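Long-range contacts in CaaX farnesyltransferase alpha subunit Ram2 (Aspergillus fumigatus, PDB 4L9P), which probably serves, with its beta-subunit partner, in attaching farnesyl groups, and likely geranylgeranyl groups too, to CaaX proteins: residues G17-W25 and E52-L60; E68-G78 and Y93-K103. The protein carries 1 engineered substitution. One frame throughout, in Å; residues are numbered along the deposited sequence.

Interaction 1 of 2, residues G17-W25 and E52-L60. With EDO (1,2-ethanediol), chain G.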
# COMPACT_ATOMS: atom_id res chain seq x y z
N GLY A 17 -3.12 -7.68 42.06
CA GLY A 17 -3.46 -7.11 40.75
C GLY A 17 -4.19 -5.76 40.86
O GLY A 17 -5.12 -5.65 41.65
N LYS A 18 -3.78 -4.75 40.09
CA LYS A 18 -4.20 -3.37 40.36
C LYS A 18 -5.70 -3.10 40.27
O LYS A 18 -6.26 -2.45 41.14
CB LYS A 18 -3.49 -2.34 39.49
CG LYS A 18 -1.98 -2.36 39.58
CD LYS A 18 -1.38 -1.78 38.30
CE LYS A 18 -0.03 -2.42 37.97
NZ LYS A 18 0.49 -1.89 36.67
N TYR A 19 -6.35 -3.58 39.23
CA TYR A 19 -7.78 -3.41 39.08
C TYR A 19 -8.55 -4.26 40.05
O TYR A 19 -9.50 -3.76 40.70
CB TYR A 19 -8.21 -3.70 37.62
CG TYR A 19 -7.65 -2.67 36.68
CD1 TYR A 19 -8.32 -1.46 36.50
CD2 TYR A 19 -6.43 -2.85 36.02
CE1 TYR A 19 -7.82 -0.46 35.70
CE2 TYR A 19 -5.93 -1.84 35.17
CZ TYR A 19 -6.63 -0.66 35.03
OH TYR A 19 -6.19 0.39 34.23
N SER A 20 -8.16 -5.51 40.21
CA SER A 20 -8.97 -6.38 41.07
C SER A 20 -8.89 -6.00 42.55
O SER A 20 -9.79 -6.35 43.30
CB SER A 20 -8.58 -7.82 40.91
OG SER A 20 -7.19 -7.92 41.08
N SER A 21 -7.84 -5.30 42.96
CA SER A 21 -7.76 -4.90 44.36
C SER A 21 -8.35 -3.51 44.62
O SER A 21 -8.51 -3.11 45.76
CB SER A 21 -6.31 -4.98 44.82
OG SER A 21 -5.53 -3.98 44.21
N ASP A 22 -8.72 -2.78 43.57
CA ASP A 22 -9.14 -1.37 43.69
C ASP A 22 -10.62 -1.33 43.93
O ASP A 22 -11.41 -1.81 43.12
CB ASP A 22 -8.85 -0.68 42.34
CG ASP A 22 -9.00 0.83 42.40
OD1 ASP A 22 -9.62 1.33 43.34
OD2 ASP A 22 -8.54 1.49 41.44
N PRO A 23 -11.06 -0.76 45.09
CA PRO A 23 -12.52 -0.71 45.25
C PRO A 23 -13.29 0.12 44.19
O PRO A 23 -14.52 -0.06 44.03
CB PRO A 23 -12.70 -0.07 46.65
CG PRO A 23 -11.45 0.57 46.94
CD PRO A 23 -10.32 -0.09 46.16
N GLU A 24 -12.57 0.98 43.44
CA GLU A 24 -13.15 1.73 42.34
C GLU A 24 -13.71 0.79 41.26
O GLU A 24 -14.63 1.15 40.55
CB GLU A 24 -12.03 2.50 41.65
CG GLU A 24 -11.84 3.87 42.15
CD GLU A 24 -12.81 4.81 41.48
OE1 GLU A 24 -12.87 4.80 40.24
OE2 GLU A 24 -13.48 5.55 42.21
N TRP A 25 -13.16 -0.40 41.22
CA TRP A 25 -13.46 -1.39 40.18
C TRP A 25 -14.24 -2.55 40.76
O TRP A 25 -14.51 -3.54 40.08
CB TRP A 25 -12.14 -1.87 39.56
CG TRP A 25 -11.61 -0.85 38.59
CD1 TRP A 25 -10.65 0.10 38.82
CD2 TRP A 25 -12.09 -0.65 37.28
NE1 TRP A 25 -10.48 0.88 37.69
CE2 TRP A 25 -11.36 0.44 36.73
CE3 TRP A 25 -13.07 -1.27 36.52
CZ2 TRP A 25 -11.58 0.91 35.44
CZ3 TRP A 25 -13.26 -0.84 35.19
CH2 TRP A 25 -12.52 0.26 34.69
N GLU A 52 -0.11 -7.60 33.93
CA GLU A 52 -0.78 -6.29 33.97
C GLU A 52 -1.68 -6.11 32.75
O GLU A 52 -2.79 -5.58 32.85
CB GLU A 52 0.25 -5.15 33.99
CG GLU A 52 1.08 -5.12 35.26
CD GLU A 52 2.29 -6.06 35.26
OE1 GLU A 52 2.45 -6.92 34.35
OE2 GLU A 52 3.08 -5.92 36.21
N TYR A 53 -1.19 -6.54 31.58
CA TYR A 53 -1.96 -6.38 30.35
C TYR A 53 -3.13 -7.37 30.33
O TYR A 53 -4.23 -7.01 29.90
CB TYR A 53 -1.03 -6.58 29.15
CG TYR A 53 -1.67 -6.31 27.79
CD1 TYR A 53 -1.84 -5.00 27.33
CD2 TYR A 53 -2.13 -7.36 26.98
CE1 TYR A 53 -2.39 -4.72 26.10
CE2 TYR A 53 -2.66 -7.11 25.70
CZ TYR A 53 -2.80 -5.80 25.29
OH TYR A 53 -3.29 -5.56 24.04
N LEU A 54 -2.92 -8.61 30.79
CA LEU A 54 -4.04 -9.56 30.88
C LEU A 54 -5.14 -8.99 31.77
O LEU A 54 -6.32 -9.02 31.40
CB LEU A 54 -3.60 -10.93 31.46
CG LEU A 54 -2.81 -11.89 30.59
CD1 LEU A 54 -2.33 -13.07 31.48
CD2 LEU A 54 -3.76 -12.34 29.46
N GLU A 55 -4.76 -8.44 32.92
CA GLU A 55 -5.79 -7.96 33.84
C GLU A 55 -6.52 -6.75 33.24
O GLU A 55 -7.77 -6.72 33.21
CB GLU A 55 -5.19 -7.56 35.20
CG GLU A 55 -6.34 -7.15 36.12
CD GLU A 55 -5.94 -6.64 37.45
OE1 GLU A 55 -5.11 -5.70 37.56
OE2 GLU A 55 -6.50 -7.15 38.41
N ALA A 56 -5.76 -5.77 32.73
CA ALA A 56 -6.38 -4.55 32.20
C ALA A 56 -7.36 -4.90 31.08
O ALA A 56 -8.49 -4.38 30.99
CB ALA A 56 -5.30 -3.53 31.74
N THR A 57 -6.91 -5.74 30.15
CA THR A 57 -7.79 -6.09 29.04
C THR A 57 -9.01 -6.91 29.41
O THR A 57 -10.04 -6.81 28.75
CB THR A 57 -6.99 -6.80 27.88
OG1 THR A 57 -6.31 -7.96 28.42
CG2 THR A 57 -5.97 -5.83 27.23
N SER A 58 -8.91 -7.73 30.49
CA SER A 58 -10.09 -8.44 30.98
C SER A 58 -11.13 -7.46 31.56
O SER A 58 -12.35 -7.63 31.37
CB SER A 58 -9.66 -9.52 31.98
OG SER A 58 -8.75 -10.45 31.37
N TYR A 59 -10.67 -6.40 32.22
CA TYR A 59 -11.60 -5.34 32.65
C TYR A 59 -12.14 -4.55 31.44
O TYR A 59 -13.30 -4.15 31.43
CB TYR A 59 -10.92 -4.38 33.69
CG TYR A 59 -11.02 -4.96 35.08
CD1 TYR A 59 -10.07 -5.86 35.55
CD2 TYR A 59 -12.13 -4.73 35.85
CE1 TYR A 59 -10.19 -6.46 36.83
CE2 TYR A 59 -12.26 -5.34 37.09
CZ TYR A 59 -11.29 -6.17 37.56
OH TYR A 59 -11.38 -6.77 38.81
N LEU A 60 -11.31 -4.36 30.39
CA LEU A 60 -11.82 -3.65 29.23
C LEU A 60 -12.95 -4.45 28.55
O LEU A 60 -13.98 -3.88 28.12
CB LEU A 60 -10.64 -3.41 28.23
CG LEU A 60 -11.13 -2.53 27.06
CD1 LEU A 60 -11.43 -1.10 27.51
CD2 LEU A 60 -10.12 -2.52 25.88
C1 EDO G . -5.51 -10.09 26.07
O1 EDO G . -6.86 -9.95 26.49
C2 EDO G . -5.41 -10.01 24.57
O2 EDO G . -6.00 -8.80 24.06
O HOH W 1 -13.55 -6.10 40.26
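Tyr59 lays one face of its ring against CB of Tyr19, a CH-pi contact in which that carbon stands 3.7 Å from the centroid of the Tyr59 ring and 24° off its normal. The planes of the two phenol rings differ by 30°, but the centroids are displaced, so there is hardly any stacking. On its way past, the Tyr59 ring also meets Trp25, whose CE3 comes within 3.6 Å of Tyr59 CD2, the rings inclined obliquely; the three aromatics form a small cluster. CE2 of Tyr19 rests on CB of Ala56, while the Tyr19 hydroxyl is hydrogen-bonded to Asp79 of helix 71-83.

One turn earlier Glu55 stretches out fully, CG anti to the backbone N (chi1 -177°), and so carries its carboxylate to the weakly bonded helical turn about 18-21. Tyr19 N donates to Glu55 OE1 (3.0 Å) and Ser20 N to Glu55 OE2 (2.9 Å), both from above the carboxylate plane. A water links Tyr59 OH with Trp25 O, 2.7 Å from each.

The contact fastens the N-terminal segment 17-25 to helix 51-65, whose Tyr53 touches the beta subunit. Because two successive amide N-H groups of this turn point at the carboxylate, the negative charge of Glu55 is probably stabilised there; with one N-H on each oxygen, the two bonds probably restrict its rotation.

Interaction 2 of 2, residues E68-G78 and Y93-K103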
# COMPACT_ATOMS: atom_id res chain seq x y z
N GLU A 68 -20.18 0.74 29.16
CA GLU A 68 -19.97 1.65 30.27
C GLU A 68 -19.23 2.90 29.84
O GLU A 68 -18.12 2.79 29.21
CB GLU A 68 -19.18 0.96 31.37
CG GLU A 68 -18.88 1.91 32.53
CD GLU A 68 -18.22 1.22 33.72
OE1 GLU A 68 -18.62 0.10 34.09
OE2 GLU A 68 -17.26 1.82 34.27
N MET A 69 -19.83 4.06 30.05
CA MET A 69 -19.24 5.37 29.79
C MET A 69 -18.96 5.99 31.11
O MET A 69 -19.90 6.45 31.79
CB MET A 69 -20.21 6.25 28.98
CG MET A 69 -20.70 5.64 27.64
SD MET A 69 -19.44 5.67 26.36
CE MET A 69 -19.06 3.95 26.23
N SER A 70 -17.71 5.97 31.56
CA SER A 70 -17.41 6.39 32.92
C SER A 70 -15.99 6.91 33.00
O SER A 70 -15.13 6.62 32.15
CB SER A 70 -17.54 5.17 33.82
OG SER A 70 -16.47 4.26 33.60
N GLU A 71 -15.70 7.65 34.03
CA GLU A 71 -14.33 8.08 34.28
C GLU A 71 -13.37 6.91 34.52
O GLU A 71 -12.21 6.95 34.04
CB GLU A 71 -14.29 9.04 35.48
CG GLU A 71 -15.01 10.35 35.21
CD GLU A 71 -14.25 11.29 34.30
OE1 GLU A 71 -13.05 11.04 34.00
OE2 GLU A 71 -14.86 12.30 33.87
N ARG A 72 -13.77 5.88 35.26
CA ARG A 72 -12.88 4.75 35.46
C ARG A 72 -12.55 4.09 34.12
O ARG A 72 -11.41 3.69 33.90
CB ARG A 72 -13.40 3.72 36.50
CG ARG A 72 -14.64 2.96 36.09
CD ARG A 72 -15.03 1.90 37.18
NE ARG A 72 -16.20 1.20 36.69
CZ ARG A 72 -16.96 0.44 37.44
NH1 ARG A 72 -16.62 0.28 38.73
NH2 ARG A 72 -18.01 -0.14 36.91
N ALA A 73 -13.55 3.93 33.26
CA ALA A 73 -13.32 3.32 31.95
C ALA A 73 -12.38 4.18 31.14
O ALA A 73 -11.50 3.64 30.42
CB ALA A 73 -14.66 3.13 31.22
N LEU A 74 -12.53 5.49 31.23
CA LEU A 74 -11.62 6.38 30.50
C LEU A 74 -10.17 6.18 30.97
O LEU A 74 -9.25 6.03 30.16
CB LEU A 74 -12.10 7.84 30.61
CG LEU A 74 -11.26 8.88 29.84
CD1 LEU A 74 -11.34 8.63 28.30
CD2 LEU A 74 -11.75 10.30 30.21
N ARG A 75 -9.92 6.14 32.27
CA ARG A 75 -8.59 5.88 32.83
C ARG A 75 -8.06 4.50 32.40
O ARG A 75 -6.90 4.36 32.00
CB ARG A 75 -8.64 5.93 34.36
CG ARG A 75 -8.83 7.32 34.93
CD ARG A 75 -8.51 7.35 36.47
NE ARG A 75 -9.12 6.25 37.24
CZ ARG A 75 -10.34 6.27 37.78
NH1 ARG A 75 -11.13 7.35 37.68
NH2 ARG A 75 -10.77 5.19 38.44
N LEU A 76 -8.95 3.53 32.32
CA LEU A 76 -8.56 2.19 31.88
C LEU A 76 -8.06 2.24 30.42
O LEU A 76 -7.05 1.60 30.06
CB LEU A 76 -9.79 1.26 31.95
CG LEU A 76 -9.57 -0.15 31.39
CD1 LEU A 76 -8.39 -0.91 32.03
CD2 LEU A 76 -10.85 -0.98 31.48
N THR A 77 -8.78 2.95 29.57
CA THR A 77 -8.30 3.05 28.18
C THR A 77 -6.92 3.72 28.10
O THR A 77 -6.10 3.29 27.28
CB THR A 77 -9.27 3.81 27.26
OG1 THR A 77 -9.37 5.22 27.59
CG2 THR A 77 -10.64 3.13 27.17
N GLY A 78 -6.64 4.70 28.93
CA GLY A 78 -5.33 5.34 28.90
C GLY A 78 -4.25 4.38 29.38
O GLY A 78 -3.11 4.38 28.84
N TYR A 93 -13.12 2.95 21.62
CA TYR A 93 -13.93 3.00 22.84
C TYR A 93 -13.60 4.29 23.64
O TYR A 93 -14.50 4.96 24.14
CB TYR A 93 -13.65 1.74 23.64
CG TYR A 93 -14.39 1.65 24.93
CD1 TYR A 93 -15.73 1.79 24.98
CD2 TYR A 93 -13.68 1.41 26.12
CE1 TYR A 93 -16.43 1.69 26.26
CE2 TYR A 93 -14.31 1.30 27.34
CZ TYR A 93 -15.68 1.44 27.41
OH TYR A 93 -16.25 1.32 28.68
N ARG A 94 -12.33 4.68 23.72
CA ARG A 94 -11.96 5.93 24.38
C ARG A 94 -12.70 7.11 23.78
O ARG A 94 -13.22 7.93 24.51
CB ARG A 94 -10.42 6.13 24.32
CG ARG A 94 -9.97 7.42 24.96
CD ARG A 94 -8.43 7.54 24.97
NE ARG A 94 -8.03 8.76 25.68
CZ ARG A 94 -7.72 8.79 26.97
NH1 ARG A 94 -7.81 7.68 27.69
NH2 ARG A 94 -7.36 9.95 27.52
N ALA A 95 -12.73 7.21 22.43
CA ALA A 95 -13.40 8.35 21.86
C ALA A 95 -14.89 8.35 22.21
O ALA A 95 -15.46 9.42 22.46
CB ALA A 95 -13.22 8.36 20.32
N LYS A 96 -15.52 7.18 22.20
CA LYS A 96 -16.94 7.11 22.62
C LYS A 96 -17.12 7.69 24.02
O LYS A 96 -18.03 8.50 24.24
CB LYS A 96 -17.42 5.67 22.63
CG LYS A 96 -17.61 5.07 21.27
CD LYS A 96 -18.15 3.63 21.49
CE LYS A 96 -18.49 2.93 20.18
NZ LYS A 96 -19.10 1.61 20.53
N ILE A 97 -16.24 7.31 24.95
CA ILE A 97 -16.37 7.79 26.34
C ILE A 97 -16.17 9.31 26.40
O ILE A 97 -16.93 10.02 27.03
CB ILE A 97 -15.33 7.15 27.25
CG1 ILE A 97 -15.51 5.62 27.30
CG2 ILE A 97 -15.44 7.77 28.67
CD1 ILE A 97 -14.33 4.87 27.90
N LEU A 98 -15.18 9.86 25.72
CA LEU A 98 -14.91 11.29 25.76
C LEU A 98 -16.12 12.07 25.31
O LEU A 98 -16.47 13.04 25.94
CB LEU A 98 -13.74 11.61 24.81
CG LEU A 98 -12.39 11.08 25.29
CD1 LEU A 98 -11.39 11.17 24.09
CD2 LEU A 98 -11.87 11.92 26.44
N PHE A 99 -16.74 11.66 24.20
CA PHE A 99 -17.93 12.37 23.76
C PHE A 99 -19.13 12.15 24.71
O PHE A 99 -19.83 13.13 25.06
CB PHE A 99 -18.23 11.99 22.33
CG PHE A 99 -17.32 12.66 21.36
CD1 PHE A 99 -17.49 14.03 21.05
CD2 PHE A 99 -16.30 11.97 20.74
CE1 PHE A 99 -16.62 14.67 20.14
CE2 PHE A 99 -15.47 12.60 19.83
CZ PHE A 99 -15.62 13.94 19.54
N ALA A 100 -19.34 10.91 25.16
CA ALA A 100 -20.50 10.63 26.04
C ALA A 100 -20.43 11.40 27.36
O ALA A 100 -21.48 11.83 27.91
CB ALA A 100 -20.57 9.18 26.29
N LEU A 101 -19.25 11.62 27.89
CA LEU A 101 -19.11 12.32 29.17
C LEU A 101 -18.91 13.82 29.02
O LEU A 101 -18.80 14.54 30.03
CB LEU A 101 -17.95 11.76 29.97
CG LEU A 101 -18.07 10.29 30.36
CD1 LEU A 101 -16.86 9.90 31.21
CD2 LEU A 101 -19.39 10.01 31.12
N GLY A 102 -18.87 14.32 27.78
CA GLY A 102 -18.63 15.73 27.57
C GLY A 102 -17.28 16.14 28.12
O GLY A 102 -17.14 17.22 28.71
N LYS A 103 -16.25 15.28 27.93
CA LYS A 103 -14.93 15.65 28.45
C LYS A 103 -14.35 16.85 27.69
O LYS A 103 -14.67 17.10 26.51
CB LYS A 103 -13.97 14.45 28.25
CG LYS A 103 -14.42 13.20 29.03
CD LYS A 103 -14.50 13.48 30.60
CE LYS A 103 -13.09 13.86 31.16
NZ LYS A 103 -13.14 14.25 32.62
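Met69, Leu74 and Tyr93 carry much of this helix-hairpin interface. Met69, in the loop before helix 71-78, bends at chi2 and chi3 and thereby drapes its thioether over the last turns of helix 93-100: SD lies 3.7 Å from Ala100 CB, and CE swings back to within 3.5 Å of Tyr93 CE1. Leu101 approaches the same loop with its two methyls, CD2 near Met69 O and CD1 near the Ser70 carbonyl carbon.

Leu74 has CG anti to its own N (chi1 -178°), which sends the branch between the helices. Its CD1 lies over one face of the Arg94 guanidinium, toward its rim, and also meets Leu98 CD2 at 3.8 Å; CD2 leans on the aliphatic part of Lys103, and CB touches Ile97 CG2. Arg94 NH1 donates to Thr77 OG1 (2.9 Å), which in turn donates to Leu74 O.

Thr77 meets the Tyr93 ring at about a right angle, its CG2 near Tyr93 CD2, and Ile97 CD1 sits over one face of that ring, offset toward the rim. Tyr93 OH points at Glu68 O from 2.4 Å, a separation so short that its exact value is doubtful. Lys103 NZ meets the syn lone pair of Glu71 OE2 at 2.9 Å in a salt bridge.

Segments 71-78 and 93-100 run roughly antiparallel (146°, axes 9.5 Å apart), as parts of a helical hairpin within a prenyltransferase alpha-subunit repeat. An apolar centre is thus flanked by polar links: the charge of Arg94 is probably balanced by its salt bridge to Glu108, and the Thr77 hydroxyl relays hydrogen bonding from that guanidinium to a helix carbonyl.

Both segments of interaction 1 precede those of interaction 2, and the two centres are about 16 Å apart, toward the same end of the subunit. Helix 51-65, used by interaction 1, is succeeded by helix 71-83, which interaction 2 pairs with helix 88-100. They also touch directly: Glu24 OE1 forms a salt bridge with Arg75 NH2 at 2.8 Å, and the Trp25 ring packs on Arg72. Together they illustrate how an alpha-helical repeat protein is built by adding neighbouring layers, the N-terminal segment 17-25 closing over the first helices at one end of the row of helices.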